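Local structure of transcriptional regulator, SorC family (2O0M) at residues K295-I300 and N322-T327. The protein probably regulates transcription as a SorC-family protein, binding DNA and, through its putative sugar-binding domain, a carbohydrate effector. Numbering follows the deposited sequence.
Sequences KNLQEI and NAPKQT
The side-chain amide of Q326 reaches across to the backbone of 295-300, where its NE2 donates to two carbonyls. Q326 NE2 lies 2.8 Å from I300 O, with an N-H...O angle of 165° and the acceptor in the amide plane. The bond from Q326 NE2 to Q298 O, at 2.9 Å, bends to 152° and comes in from above the carbonyl plane. Two acceptors for one NH2 would fix the rotation of the amide. CG of Q326 sits between the backbone N and the carbonyl carbon (chi1 69°), and a bend at chi2 places CD so that the amide can face the carbonyls of Q298 and I300. A type I turn, P324 to T327, presents this residue; P324 O receives both T327 N and, at 2.7 Å, T327 OG1. Both loops lead into neighbouring parallel strands of the domain's central sheet, 302-306 and 328-332, so the contact joins the loops that enter two adjacent strands. Beside the amide, CG of P324 packs on L297 CB at 3.8 Å, with Y319 of helix 313-320 touching both residues. The Q298 side chain, bent at chi2, crosses the proline ring at about a right angle, Q298 OE1 lying 3.7 Å from P324 CG. Q298 NE2 reaches, by a weak bond, a water that also accepts from K325 N.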
loop_
_atom_site.group_PDB
_atom_site.type_symbol
_atom_site.label_atom_id
_atom_site.label_comp_id
_atom_site.label_asym_id
_atom_site.label_seq_id
_atom_site.Cartn_x
_atom_site.Cartn_y
_atom_site.Cartn_z
ATOM N N LYS A 295 4.110 13.070 -2.448
ATOM C CA LYS A 295 3.780 14.063 -3.482
ATOM C C LYS A 295 3.820 13.478 -4.897
ATOM O O LYS A 295 3.114 13.947 -5.797
ATOM C CB LYS A 295 4.704 15.292 -3.402
ATOM C CG LYS A 295 6.059 15.132 -4.076
ATOM C CD LYS A 295 6.834 16.445 -4.076
ATOM C CE LYS A 295 8.168 16.312 -4.787
ATOM N NZ LYS A 295 9.089 17.412 -4.366
ATOM N N ASN A 296 4.654 12.469 -5.102
ATOM C CA ASN A 296 4.833 11.902 -6.435
ATOM C C ASN A 296 3.779 10.864 -6.799
ATOM O O ASN A 296 3.696 10.457 -7.954
ATOM C CB ASN A 296 6.230 11.315 -6.585
ATOM C CG ASN A 296 7.323 12.386 -6.597
ATOM O OD1 ASN A 296 7.096 13.540 -6.975
ATOM N ND2 ASN A 296 8.516 11.998 -6.183
ATOM N N LEU A 297 2.969 10.439 -5.829
ATOM C CA LEU A 297 1.861 9.530 -6.148
ATOM C C LEU A 297 0.925 10.130 -7.179
ATOM O O LEU A 297 0.385 9.403 -8.004
ATOM C CB LEU A 297 1.033 9.189 -4.912
ATOM C CG LEU A 297 1.535 8.135 -3.950
ATOM C CD1 LEU A 297 0.447 7.911 -2.914
ATOM C CD2 LEU A 297 1.855 6.834 -4.681
ATOM N N GLN A 298 0.748 11.452 -7.114
ATOM C CA GLN A 298 -0.177 12.200 -7.990
ATOM C C GLN A 298 0.097 11.957 -9.474
ATOM O O GLN A 298 -0.827 11.943 -10.288
ATOM C CB GLN A 298 -0.084 13.708 -7.700
ATOM C CG GLN A 298 -0.247 14.099 -6.215
ATOM C CD GLN A 298 -1.664 13.895 -5.685
ATOM O OE1 GLN A 298 -1.862 13.395 -4.566
ATOM N NE2 GLN A 298 -2.660 14.293 -6.482
ATOM N N GLU A 299 1.362 11.735 -9.824
ATOM C CA GLU A 299 1.740 11.543 -11.220
ATOM C C GLU A 299 1.749 10.079 -11.674
ATOM O O GLU A 299 1.983 9.814 -12.849
ATOM C CB GLU A 299 3.106 12.192 -11.490
ATOM C CG GLU A 299 3.033 13.608 -12.100
ATOM C CD GLU A 299 2.117 14.565 -11.353
ATOM O OE1 GLU A 299 2.454 14.960 -10.212
ATOM O OE2 GLU A 299 1.068 14.944 -11.926
ATOM N N ILE A 300 1.493 9.134 -10.767
ATOM C CA ILE A 300 1.532 7.712 -11.122
ATOM C C ILE A 300 0.155 7.328 -11.658
ATOM O O ILE A 300 -0.838 7.555 -10.988
ATOM C CB ILE A 300 1.917 6.844 -9.902
ATOM C CG1 ILE A 300 3.346 7.188 -9.465
ATOM C CG2 ILE A 300 1.815 5.372 -10.222
ATOM C CD1 ILE A 300 3.781 6.521 -8.216
ATOM N N ASN A 322 -6.891 13.060 1.058
ATOM C CA ASN A 322 -5.865 13.630 0.185
ATOM C C ASN A 322 -5.217 12.633 -0.791
ATOM O O ASN A 322 -4.181 12.942 -1.375
ATOM C CB ASN A 322 -4.781 14.315 1.036
ATOM C CG ASN A 322 -3.778 13.324 1.678
ATOM O OD1 ASN A 322 -3.933 12.086 1.622
ATOM N ND2 ASN A 322 -2.740 13.886 2.303
ATOM N N ALA A 323 -5.810 11.448 -0.964
ATOM C CA ALA A 323 -5.323 10.462 -1.932
ATOM C C ALA A 323 -5.453 11.017 -3.357
ATOM O O ALA A 323 -6.337 11.838 -3.611
ATOM C CB ALA A 323 -6.098 9.169 -1.820
ATOM N N PRO A 324 -4.584 10.562 -4.292
ATOM C CA PRO A 324 -4.690 11.026 -5.673
ATOM C C PRO A 324 -6.061 10.693 -6.225
ATOM O O PRO A 324 -6.591 9.625 -5.932
ATOM C CB PRO A 324 -3.631 10.205 -6.409
ATOM C CG PRO A 324 -2.647 9.873 -5.355
ATOM C CD PRO A 324 -3.459 9.622 -4.134
ATOM N N LYS A 325 -6.628 11.594 -7.015
ATOM C CA LYS A 325 -7.998 11.403 -7.469
ATOM C C LYS A 325 -8.160 10.210 -8.394
ATOM O O LYS A 325 -9.258 9.682 -8.533
ATOM C CB LYS A 325 -8.550 12.691 -8.105
ATOM C CG LYS A 325 -8.680 13.853 -7.127
ATOM C CD LYS A 325 -9.201 13.405 -5.766
ATOM C CE LYS A 325 -9.765 14.516 -4.967
ATOM N NZ LYS A 325 -10.459 13.961 -3.785
ATOM N N GLN A 326 -7.068 9.758 -9.002
ATOM C CA GLN A 326 -7.113 8.578 -9.872
ATOM C C GLN A 326 -7.128 7.253 -9.102
ATOM O O GLN A 326 -7.226 6.198 -9.720
ATOM C CB GLN A 326 -5.946 8.563 -10.865
ATOM C CG GLN A 326 -4.557 8.322 -10.259
ATOM C CD GLN A 326 -3.836 9.599 -9.898
ATOM O OE1 GLN A 326 -4.465 10.591 -9.528
ATOM N NE2 GLN A 326 -2.504 9.590 -10.004
ATOM N N THR A 327 -7.031 7.318 -7.776
ATOM C CA THR A 327 -6.974 6.118 -6.922
ATOM C C THR A 327 -8.186 5.199 -7.169
ATOM O O THR A 327 -9.315 5.669 -7.301
ATOM C CB THR A 327 -6.899 6.489 -5.416
ATOM O OG1 THR A 327 -5.698 7.239 -5.156
ATOM C CG2 THR A 327 -6.896 5.250 -4.519
HETATM O O HOH W 1 -5.121 14.042 -7.224
#